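Local coordinates for 3-phytase (PDB 2WNH), which probably removes a phosphate group from phytate (inositol hexakisphosphate), as a 3-phytase of the histidine acid phosphatase family, at residues 288-291 and 292-295; 213-216 and 217-221; 314-317 and 318-321. The protein carries 3 engineered substitutions. All coordinates share one frame; numbering follows the deposited sequence.

How the contacts relate
Contacts 1 and 3, centred about 5 and 4 Å from the centre of the chain, lie at the ends of inner strands of the mixed sheet, contact 1 partly buried and contact 3 buried. Contact 1 is where a strand becomes helix 291-301, and contact 3 is the turn that leads into strand 320-328. They touch each other, Ile-315 CD1 packing 3.5 Å from Asp-291 O. Contact 2, also buried, is centred about 16 Å from the chain's centre, late in helix 204-219; the guanidinium of Arg-215 extends from it to the loop of contact 3. In contact 1 a side-chain carbonyl accepts a backbone amide, whereas in contacts 2 and 3 a serine hydroxyl and its own amide share one carbonyl.

Contact 1: 288-291 and 292-295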
loop_
_atom_site.group_PDB
_atom_site.type_symbol
_atom_site.label_atom_id
_atom_site.label_comp_id
_atom_site.label_asym_id
_atom_site.label_seq_id
_atom_site.Cartn_x
_atom_site.Cartn_y
_atom_site.Cartn_z
ATOM N N VAL B 288 29.478 7.373 0.981
ATOM C CA VAL B 288 29.572 5.953 1.255
ATOM C C VAL B 288 30.991 5.491 0.905
ATOM O O VAL B 288 31.419 5.581 -0.255
ATOM C CB VAL B 288 28.472 5.159 0.498
ATOM C CG1 VAL B 288 28.517 3.679 0.885
ATOM C CG2 VAL B 288 27.054 5.738 0.839
ATOM N N ALA B 289 31.684 4.990 1.920
ATOM C CA ALA B 289 33.090 4.607 1.775
ATOM C C ALA B 289 33.439 3.420 2.679
ATOM O O ALA B 289 32.663 2.468 2.806
ATOM C CB ALA B 289 34.010 5.817 2.025
ATOM N N HIS B 290 34.596 3.486 3.320
ATOM C CA HIS B 290 35.202 2.301 3.936
ATOM C C HIS B 290 35.433 2.542 5.419
ATOM O O HIS B 290 35.433 3.686 5.889
ATOM C CB HIS B 290 36.493 1.919 3.169
ATOM C CG HIS B 290 36.310 1.911 1.679
ATOM N ND1 HIS B 290 36.002 0.768 0.966
ATOM C CD2 HIS B 290 36.321 2.924 0.775
ATOM C CE1 HIS B 290 35.860 1.074 -0.314
ATOM N NE2 HIS B 290 36.050 2.376 -0.456
ATOM N N ASP B 291 35.605 1.457 6.170
ATOM C CA ASP B 291 35.851 1.570 7.596
ATOM C C ASP B 291 37.125 2.371 7.854
ATOM O O ASP B 291 37.191 3.113 8.817
ATOM C CB ASP B 291 35.893 0.196 8.289
ATOM C CG ASP B 291 36.775 -0.839 7.569
ATOM O OD1 ASP B 291 37.535 -0.524 6.621
ATOM O OD2 ASP B 291 36.705 -2.006 7.988
ATOM N N THR B 292 38.113 2.225 6.972
ATOM C CA THR B 292 39.347 3.021 7.025
ATOM C C THR B 292 39.061 4.537 7.126
ATOM O O THR B 292 39.622 5.259 7.966
ATOM C CB THR B 292 40.178 2.725 5.764
ATOM O OG1 THR B 292 40.518 1.330 5.765
ATOM C CG2 THR B 292 41.483 3.538 5.760
ATOM N N ASN B 293 38.174 5.008 6.253
ATOM C CA ASN B 293 37.808 6.416 6.212
ATOM C C ASN B 293 37.095 6.861 7.489
ATOM O O ASN B 293 37.412 7.917 8.057
ATOM C CB ASN B 293 36.929 6.693 4.986
ATOM C CG ASN B 293 37.573 6.247 3.692
ATOM O OD1 ASN B 293 37.199 5.223 3.126
ATOM N ND2 ASN B 293 38.579 6.985 3.241
ATOM N N ILE B 294 36.126 6.068 7.940
ATOM C CA ILE B 294 35.427 6.356 9.190
ATOM C C ILE B 294 36.370 6.408 10.387
ATOM O O ILE B 294 36.289 7.324 11.193
ATOM C CB ILE B 294 34.261 5.387 9.456
ATOM C CG1 ILE B 294 33.210 5.581 8.356
ATOM C CG2 ILE B 294 33.664 5.653 10.844
ATOM C CD1 ILE B 294 32.082 4.524 8.322
ATOM N N ALA B 295 37.273 5.427 10.481
ATOM C CA ALA B 295 38.264 5.417 11.566
ATOM C C ALA B 295 39.140 6.671 11.560
ATOM O O ALA B 295 39.372 7.277 12.619
ATOM C CB ALA B 295 39.121 4.155 11.497
#
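The His-Asp (HD) motif of the branch 2 histidine phosphatases, His-290 and Asp-291, sits where strand 284-289 gives way to helix 291-301, and Asn-293 from the first helical turn folds back onto His-290. The motif is a signature of the family's active site, and probably belongs to it here too. His-290 is the N-cap residue and Asn-293 the third residue of the helix, so the arrangement is the half of a capping box in which the side chain at the third position accepts the N-cap amide. OD1 of Asn-293 receives His-290 N at 3.1 Å, in the carbonyl plane and on a lone pair, although the N-H points somewhat off line (139°). Asn-293 OD1 also packs 3.4 Å from Ala-289 CB and meets the imidazole at its edge, in the ring plane, 3.4 Å from His-290 CD2. The two side chains run alongside each other in the same direction, with ring and amide planes 50° apart. Their far ends are anchored separately: His-290 NE2 is hydrogen-bonded to Ser-96 OG and Asn-293 ND2 to the carbonyl of Phe-131, so the amide is held at both its oxygen and its nitrogen.

The helix begins with His-290 O, which accepts Ile-294 N at 3.2 Å and, weakly, Asn-293 N. Asp-291 O takes Ala-295 N at 2.9 Å, continuing the helical bonding. Asp-291 holds CG between its backbone N and carbonyl carbon (chi1 48°), which swings the carboxylate back over the start of the helix. OD2 makes a long, weak ion pair with Arg-24 of strand 14-24, while Asp-291 OD1 forms a weak bond to Thr-292 N at 2.8 Å and lies 3.6 Å from Thr-292 OG1.

Contact 2: 213-216 and 217-221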
loop_
_atom_site.group_PDB
_atom_site.type_symbol
_atom_site.label_atom_id
_atom_site.label_comp_id
_atom_site.label_asym_id
_atom_site.label_seq_id
_atom_site.Cartn_x
_atom_site.Cartn_y
_atom_site.Cartn_z
ATOM N N THR B 213 36.720 -11.078 8.963
ATOM C CA THR B 213 36.078 -12.110 8.129
ATOM C C THR B 213 35.039 -12.931 8.922
ATOM O O THR B 213 33.936 -13.213 8.417
ATOM C CB THR B 213 37.133 -13.039 7.482
ATOM O OG1 THR B 213 38.072 -12.249 6.730
ATOM C CG2 THR B 213 36.468 -14.076 6.567
ATOM N N LEU B 214 35.392 -13.312 10.147
ATOM C CA LEU B 214 34.456 -14.045 11.002
ATOM C C LEU B 214 33.258 -13.174 11.370
ATOM O O LEU B 214 32.119 -13.637 11.314
ATOM C CB LEU B 214 35.169 -14.594 12.246
ATOM C CG LEU B 214 36.283 -15.605 11.925
ATOM C CD1 LEU B 214 37.019 -15.928 13.208
ATOM C CD2 LEU B 214 35.759 -16.888 11.291
ATOM N N ARG B 215 33.521 -11.914 11.738
ATOM C CA ARG B 215 32.442 -10.979 12.068
ATOM C C ARG B 215 31.500 -10.781 10.887
ATOM O O ARG B 215 30.270 -10.761 11.052
ATOM C CB ARG B 215 33.012 -9.618 12.492
ATOM C CG ARG B 215 31.919 -8.551 12.729
ATOM C CD ARG B 215 31.690 -7.693 11.459
ATOM N NE ARG B 215 32.713 -6.644 11.389
ATOM C CZ ARG B 215 32.741 -5.586 12.193
ATOM N NH1 ARG B 215 31.797 -5.409 13.106
ATOM N NH2 ARG B 215 33.723 -4.698 12.094
ATOM N N LEU B 216 32.080 -10.600 9.702
ATOM C CA LEU B 216 31.285 -10.455 8.465
ATOM C C LEU B 216 30.501 -11.734 8.135
ATOM O O LEU B 216 29.303 -11.654 7.831
ATOM C CB LEU B 216 32.172 -10.020 7.278
ATOM C CG LEU B 216 32.686 -8.572 7.348
ATOM C CD1 LEU B 216 33.806 -8.359 6.345
ATOM C CD2 LEU B 216 31.557 -7.558 7.160
ATOM N N GLY B 217 31.139 -12.906 8.238
ATOM C CA GLY B 217 30.414 -14.192 8.058
ATOM C C GLY B 217 29.254 -14.441 9.030
ATOM O O GLY B 217 28.217 -15.009 8.618
ATOM N N TRP B 218 29.431 -14.047 10.303
ATOM C CA TRP B 218 28.348 -14.063 11.303
ATOM C C TRP B 218 27.209 -13.165 10.828
ATOM O O TRP B 218 26.037 -13.563 10.776
ATOM C CB TRP B 218 28.813 -13.590 12.701
ATOM C CG TRP B 218 27.670 -13.684 13.707
ATOM C CD1 TRP B 218 26.804 -12.684 14.085
ATOM C CD2 TRP B 218 27.231 -14.872 14.383
ATOM N NE1 TRP B 218 25.868 -13.181 14.973
ATOM C CE2 TRP B 218 26.118 -14.516 15.183
ATOM C CE3 TRP B 218 27.698 -16.200 14.416
ATOM C CZ2 TRP B 218 25.441 -15.450 15.993
ATOM C CZ3 TRP B 218 27.019 -17.135 15.229
ATOM C CH2 TRP B 218 25.908 -16.746 16.005
ATOM N N SER B 219 27.575 -11.935 10.490
ATOM C CA SER B 219 26.602 -10.904 10.113
ATOM C C SER B 219 25.839 -11.275 8.847
ATOM O O SER B 219 24.664 -10.884 8.687
ATOM C CB SER B 219 27.323 -9.572 9.909
ATOM O OG SER B 219 27.998 -9.207 11.103
ATOM N N GLU B 220 26.517 -12.005 7.966
ATOM C CA GLU B 220 25.986 -12.528 6.695
ATOM C C GLU B 220 24.900 -13.602 6.865
ATOM O O GLU B 220 24.171 -13.920 5.920
ATOM C CB GLU B 220 27.161 -13.117 5.870
ATOM C CG GLU B 220 26.804 -13.843 4.549
ATOM C CD GLU B 220 26.443 -12.878 3.414
ATOM O OE1 GLU B 220 26.331 -11.668 3.655
ATOM O OE2 GLU B 220 26.281 -13.341 2.253
ATOM N N ASN B 221 24.827 -14.202 8.047
ATOM C CA ASN B 221 24.030 -15.440 8.201
ATOM C C ASN B 221 24.573 -16.637 7.380
ATOM O O ASN B 221 23.799 -17.459 6.838
ATOM C CB ASN B 221 22.523 -15.185 7.915
ATOM C CG ASN B 221 21.628 -16.298 8.467
ATOM O OD1 ASN B 221 22.006 -16.992 9.420
ATOM N ND2 ASN B 221 20.445 -16.483 7.864
HETATM O O HOH W 1 28.884 -6.488 12.762
#
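Ser-219 folds its hydroxyl back to the carbonyl oxygen of Arg-215, tilted from the carbonyl plane, one turn back in helix 204-219 and shortly before the chain leaves the helix in a Schellman motif at Asn-221. OG stands anti to the carbonyl carbon of Ser-219 (chi1 -59°), a placement that turns it back along the helix to donate to Arg-215 O at 2.8 Å. Ser-219 N bonds to Arg-215 O at 3.0 Å, and the two donors arrive from opposite faces of the carbonyl plane, so this oxygen is gripped twice.

The arginine chain, bent at chi2 and chi3, passes with Arg-215 CD 4.0 Å from Ser-219 OG. A water joins the two residues, accepting from Arg-215 NH1 at 3.1 Å and giving a weak bond to Ser-219 OG. NH1 also bonds Asn-314 OD1 and NH2 forms a salt bridge with Glu-212, which fixes the guanidinium. The indole of Trp-218 leads off to a cation-pi contact with Arg-349, Trp-218 CB resting 3.6 Å from Arg-215 O. Along the backbone Glu-220 N reaches Leu-216 O at 2.8 Å, and Asn-221, with positive phi (64°), returns its N to Trp-218 O at 3.1 Å.

Contact 3: 314-317 and 318-321; sequences NIPP and GSSL
Ile-315 is the first residue of 314-317 to meet the other side of a type II beta turn, which spans Pro-316 to Ser-319 and delivers the chain into strand 320-328. Ile-315 CG2 abuts the hydroxyl of Ser-319, 3.3 Å from Ser-319 OG, while the main-chain O of Ile-315 accepts a hydrogen bond from Arg-24 NH1.

Pro-316 follows and supplies the acceptor that closes the turn. Pro-316 O takes Ser-319 N at 3.1 Å from above the carbonyl plane, some 45° out of it, and takes Ser-319 OG at 2.7 Å in that plane, on a lone pair. The serine thus grips one oxygen with both its amide and its hydroxyl. The ring of Pro-316 lies alongside the serine, Pro-316 CD being 3.7 Å from Ser-319 CB, and also packs against Phe-340 and Ala-342 of strand 334-342.

Pro-317 occupies the second position of the turn, where the phi fixed by its ring suits a type II bend; the ring itself rests on Leu-216 and Arg-215 of helix 204-219. Gly-318 comes next with a positive phi (66°), a conformation that favours glycine. Beyond it, Ser-319 sets OG between its backbone N and carbonyl carbon (chi1 68°), which curls the hydroxyl back across the turn; the turn itself carries Ser-319 CB to 3.1 Å from Pro-316 O.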
loop_
_atom_site.group_PDB
_atom_site.type_symbol
_atom_site.label_atom_id
_atom_site.label_comp_id
_atom_site.label_asym_id
_atom_site.label_seq_id
_atom_site.Cartn_x
_atom_site.Cartn_y
_atom_site.Cartn_z
ATOM N N ASN B 314 34.696 -0.130 17.176
ATOM C CA ASN B 314 34.338 -1.053 16.093
ATOM C C ASN B 314 33.400 -0.360 15.097
ATOM O O ASN B 314 32.507 0.390 15.508
ATOM C CB ASN B 314 33.675 -2.325 16.635
ATOM C CG ASN B 314 33.427 -3.345 15.561
ATOM O OD1 ASN B 314 32.417 -3.293 14.853
ATOM N ND2 ASN B 314 34.344 -4.291 15.428
ATOM N N ILE B 315 33.642 -0.589 13.808
ATOM C CA ILE B 315 32.829 -0.025 12.724
ATOM C C ILE B 315 32.154 -1.171 11.917
ATOM O O ILE B 315 32.757 -1.736 10.992
ATOM C CB ILE B 315 33.719 0.881 11.789
ATOM C CG1 ILE B 315 34.436 1.983 12.586
ATOM C CG2 ILE B 315 32.899 1.477 10.615
ATOM C CD1 ILE B 315 35.798 2.404 11.938
ATOM N N PRO B 316 30.916 -1.553 12.291
ATOM C CA PRO B 316 30.194 -2.628 11.607
ATOM C C PRO B 316 29.789 -2.323 10.173
ATOM O O PRO B 316 29.705 -1.155 9.767
ATOM C CB PRO B 316 28.937 -2.808 12.481
ATOM C CG PRO B 316 29.352 -2.303 13.845
ATOM C CD PRO B 316 30.170 -1.078 13.470
ATOM N N PRO B 317 29.539 -3.367 9.375
ATOM C CA PRO B 317 29.049 -3.108 8.008
ATOM C C PRO B 317 27.742 -2.309 8.019
ATOM O O PRO B 317 26.855 -2.562 8.870
ATOM C CB PRO B 317 28.805 -4.522 7.453
ATOM C CG PRO B 317 28.695 -5.397 8.698
ATOM C CD PRO B 317 29.684 -4.802 9.657
ATOM N N GLY B 318 27.639 -1.358 7.099
ATOM C CA GLY B 318 26.489 -0.473 6.987
ATOM C C GLY B 318 26.304 0.484 8.163
ATOM O O GLY B 318 25.266 1.128 8.268
ATOM N N SER B 319 27.301 0.596 9.044
ATOM C CA SER B 319 27.244 1.565 10.135
ATOM C C SER B 319 27.586 2.956 9.579
ATOM O O SER B 319 28.111 3.062 8.467
ATOM C CB SER B 319 28.241 1.180 11.230
ATOM O OG SER B 319 29.581 1.323 10.759
ATOM N N SER B 320 27.268 4.017 10.316
ATOM C CA SER B 320 27.596 5.358 9.821
ATOM C C SER B 320 27.859 6.370 10.923
ATOM O O SER B 320 27.385 6.211 12.041
ATOM C CB SER B 320 26.524 5.883 8.867
ATOM O OG SER B 320 25.334 6.183 9.557
ATOM N N LEU B 321 28.644 7.386 10.552
ATOM C CA LEU B 321 28.923 8.564 11.352
ATOM C C LEU B 321 28.028 9.672 10.792
ATOM O O LEU B 321 27.997 9.911 9.578
ATOM C CB LEU B 321 30.407 8.927 11.173
ATOM C CG LEU B 321 30.986 10.035 12.030
ATOM C CD1 LEU B 321 30.794 9.746 13.522
ATOM C CD2 LEU B 321 32.484 10.111 11.688
#